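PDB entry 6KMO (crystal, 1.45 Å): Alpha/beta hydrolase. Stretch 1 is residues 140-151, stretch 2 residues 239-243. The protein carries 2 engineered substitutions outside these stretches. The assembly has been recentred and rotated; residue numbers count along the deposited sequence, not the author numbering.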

# COMPACT_ATOMS: atom_id res chain seq x y z
N PRO A 140 -9.66 19.13 22.77
CA PRO A 140 -8.42 18.43 23.13
C PRO A 140 -8.44 17.95 24.57
O PRO A 140 -9.23 18.39 25.41
CB PRO A 140 -7.33 19.49 22.96
CG PRO A 140 -7.97 20.65 22.27
CD PRO A 140 -9.43 20.56 22.54
N SER A 141 -7.52 17.05 24.86
CA SER A 141 -7.17 16.66 26.22
C SER A 141 -5.95 17.45 26.67
O SER A 141 -5.09 17.82 25.86
CB SER A 141 -6.84 15.16 26.28
OG SER A 141 -8.00 14.38 25.96
N PRO A 142 -5.82 17.74 27.98
CA PRO A 142 -6.68 17.28 29.08
C PRO A 142 -7.88 18.16 29.37
O PRO A 142 -8.58 17.90 30.35
CB PRO A 142 -5.71 17.28 30.26
CG PRO A 142 -4.80 18.42 29.98
CD PRO A 142 -4.60 18.40 28.48
N GLU A 143 -8.13 19.18 28.55
CA GLU A 143 -9.32 20.01 28.76
C GLU A 143 -10.56 19.13 28.82
O GLU A 143 -11.46 19.34 29.66
CB GLU A 143 -9.44 21.04 27.64
CG GLU A 143 -8.42 22.20 27.71
CD GLU A 143 -7.01 21.92 27.14
OE1 GLU A 143 -6.64 20.77 26.83
OE2 GLU A 143 -6.24 22.91 27.03
N ALA A 144 -10.64 18.14 27.95
CA ALA A 144 -11.64 17.10 27.99
C ALA A 144 -10.93 15.76 28.09
O ALA A 144 -9.78 15.60 27.65
CB ALA A 144 -12.52 17.10 26.75
N HIS A 145 -11.62 14.79 28.66
CA HIS A 145 -11.19 13.41 28.73
C HIS A 145 -12.14 12.54 27.92
O HIS A 145 -13.19 12.98 27.47
CB HIS A 145 -11.14 12.96 30.19
CG HIS A 145 -10.17 13.73 31.02
ND1 HIS A 145 -8.81 13.68 30.82
CD2 HIS A 145 -10.37 14.63 32.02
CE1 HIS A 145 -8.21 14.48 31.68
NE2 HIS A 145 -9.13 15.07 32.42
N PHE A 146 -11.76 11.28 27.72
CA PHE A 146 -12.68 10.30 27.16
C PHE A 146 -14.00 10.39 27.92
O PHE A 146 -13.99 10.51 29.14
CB PHE A 146 -12.04 8.91 27.32
CG PHE A 146 -12.93 7.76 26.89
CD1 PHE A 146 -13.69 7.07 27.82
CD2 PHE A 146 -12.94 7.32 25.57
CE1 PHE A 146 -14.47 6.01 27.43
CE2 PHE A 146 -13.71 6.27 25.19
CZ PHE A 146 -14.50 5.61 26.11
N PRO A 147 -15.14 10.32 27.23
CA PRO A 147 -15.37 10.10 25.81
C PRO A 147 -15.85 11.34 25.07
O PRO A 147 -16.57 11.21 24.08
CB PRO A 147 -16.49 9.07 25.83
CG PRO A 147 -17.38 9.61 26.93
CD PRO A 147 -16.41 10.16 27.98
N VAL A 148 -15.48 12.53 25.53
CA VAL A 148 -16.03 13.76 24.98
C VAL A 148 -15.77 13.85 23.48
O VAL A 148 -16.68 14.11 22.68
CB VAL A 148 -15.46 14.98 25.73
CG1 VAL A 148 -15.82 16.28 24.99
CG2 VAL A 148 -15.96 15.01 27.15
N ALA A 149 -14.50 13.71 23.08
CA ALA A 149 -14.14 13.91 21.68
C ALA A 149 -14.78 12.86 20.79
O ALA A 149 -15.25 13.19 19.69
CB ALA A 149 -12.63 13.90 21.51
N ILE A 150 -14.80 11.59 21.22
CA ILE A 150 -15.41 10.58 20.34
C ILE A 150 -16.92 10.78 20.23
O ILE A 150 -17.52 10.39 19.22
CB ILE A 150 -15.02 9.13 20.71
CG1 ILE A 150 -15.50 8.78 22.11
CG2 ILE A 150 -13.52 8.91 20.51
CD1 ILE A 150 -15.76 7.31 22.30
N ASN A 151 -17.55 11.37 21.24
CA ASN A 151 -18.95 11.71 21.14
C ASN A 151 -19.15 12.84 20.13
O ASN A 151 -20.06 12.78 19.29
CB ASN A 151 -19.51 12.12 22.48
CG ASN A 151 -20.93 12.59 22.36
OD1 ASN A 151 -21.79 11.81 22.04
ND2 ASN A 151 -21.16 13.86 22.53
N ASP A 239 -2.41 9.14 29.24
CA ASP A 239 -2.67 9.62 30.59
C ASP A 239 -3.48 10.91 30.57
O ASP A 239 -4.32 11.13 31.45
CB ASP A 239 -1.37 9.84 31.35
CG ASP A 239 -0.70 8.54 31.79
OD1 ASP A 239 -1.31 7.45 31.73
OD2 ASP A 239 0.47 8.62 32.22
N ASN A 240 -3.23 11.79 29.60
CA ASN A 240 -4.02 13.01 29.48
C ASN A 240 -5.43 12.72 29.00
O ASN A 240 -6.36 13.46 29.34
CB ASN A 240 -3.32 13.98 28.53
CG ASN A 240 -2.23 14.78 29.21
OD1 ASN A 240 -2.50 15.78 29.89
ND2 ASN A 240 -0.98 14.35 29.05
N TYR A 241 -5.62 11.66 28.22
CA TYR A 241 -6.92 11.29 27.67
C TYR A 241 -7.81 10.65 28.74
O TYR A 241 -8.95 11.07 28.94
CB TYR A 241 -6.70 10.32 26.53
CG TYR A 241 -7.90 9.99 25.69
CD1 TYR A 241 -8.71 10.99 25.15
CD2 TYR A 241 -8.19 8.67 25.37
CE1 TYR A 241 -9.77 10.67 24.32
CE2 TYR A 241 -9.25 8.34 24.52
CZ TYR A 241 -10.03 9.35 24.00
OH TYR A 241 -11.07 9.07 23.15
N THR A 242 -7.32 9.60 29.39
CA THR A 242 -8.02 8.99 30.51
C THR A 242 -7.09 8.04 31.23
O THR A 242 -6.47 7.17 30.60
CB THR A 242 -9.27 8.23 30.09
OG1 THR A 242 -9.76 7.55 31.26
CG2 THR A 242 -9.03 7.22 29.00
N THR A 243 -7.01 8.17 32.55
CA THR A 243 -6.24 7.23 33.37
C THR A 243 -7.10 6.11 33.93
O THR A 243 -6.61 5.31 34.72
CB THR A 243 -5.57 7.97 34.53
OG1 THR A 243 -6.57 8.69 35.26
CG2 THR A 243 -4.50 8.92 34.03
O HOH W 1 -13.12 10.91 23.58

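The contact between residues 140-151 and 239-243 is organised around the C-terminal end of a helix, where the carbonyl groups of Asn 240 and Tyr 241 meet donors from the loop that leads into a second helix. The main-chain N of Phe 146 donates to Tyr 241 O at 3.1 Å, with an N-H...O angle of 158°, and this is the best-aligned direct hydrogen bond between the two stretches. The same acceptor also receives a weak bond from His 145, whose ND1 lies 3.2 Å from Tyr 241 O at an angle of 134°. A second weak bond runs from His 145 ND1 to Asn 240 O, shorter at 2.9 Å but more bent, at 126°. One imidazole nitrogen is thus shared between two successive carbonyls, both at the edge of the ring and near its plane; the bent angles are those of a single N-H divided between two acceptors. Tyr 241 O, in turn, takes both a main-chain and a side-chain donor from neighbouring residues of the loop.

The loop supplies some of its own pairing. Ser 141 OG donates to Ala 144 O at 2.7 Å, and Ala 144 N donates to Pro 140 O at 2.9 Å, so that the turn containing the cis peptide before Pro 142 is held by one side-chain and one main-chain bond. With its hydroxyl hydrogen committed to Ala 144, Ser 141 meets the other stretch through packing: its CB lies 3.5 Å from Asn 240 O, and its OG approaches the edge of the Tyr 241 ring, 3.6 Å from CD1. Beside it, Pro 142 CG comes within 3.5 Å of Asn 240 OD1, while Asn 240 ND2 is hydrogen-bonded elsewhere in the structure.

Tyr 241 contributes the largest covered area of any residue here. Its CA-to-CB bond points away from the other stretch, yet the end of the side chain comes nearer and places the hydroxyl close to the start of the second helix. There a water bridges the two segments: water 1 donates to Tyr 241 OH at 2.8 Å and accepts from Ile 150 N at 3.0 Å. The bridge satisfies a main-chain NH in the first turn of the helix, where the donor lacks a partner four residues earlier within the helix itself. Two other amides near this end are paired within the stretch, Val 148 N with His 145 O at 3.0 Å and Asn 151 N with Pro 147 O, also at 3.0 Å.

Packing contacts accompany these polar links. Phe 146 CB sits over one face of the Tyr 241 ring, 4.0 Å from its centroid and 15° off the normal, in a CH-pi contact. The Phe 146 ring turns its edge toward the face of the Tyr 241 ring, in an offset edge-to-face arrangement with planes at 74° and centroids 5.8 Å apart. Ile 150 CG2 lies 3.6 Å from Tyr 241 OH, and Thr 242 CG2 packs 3.8 Å from Phe 146 CB.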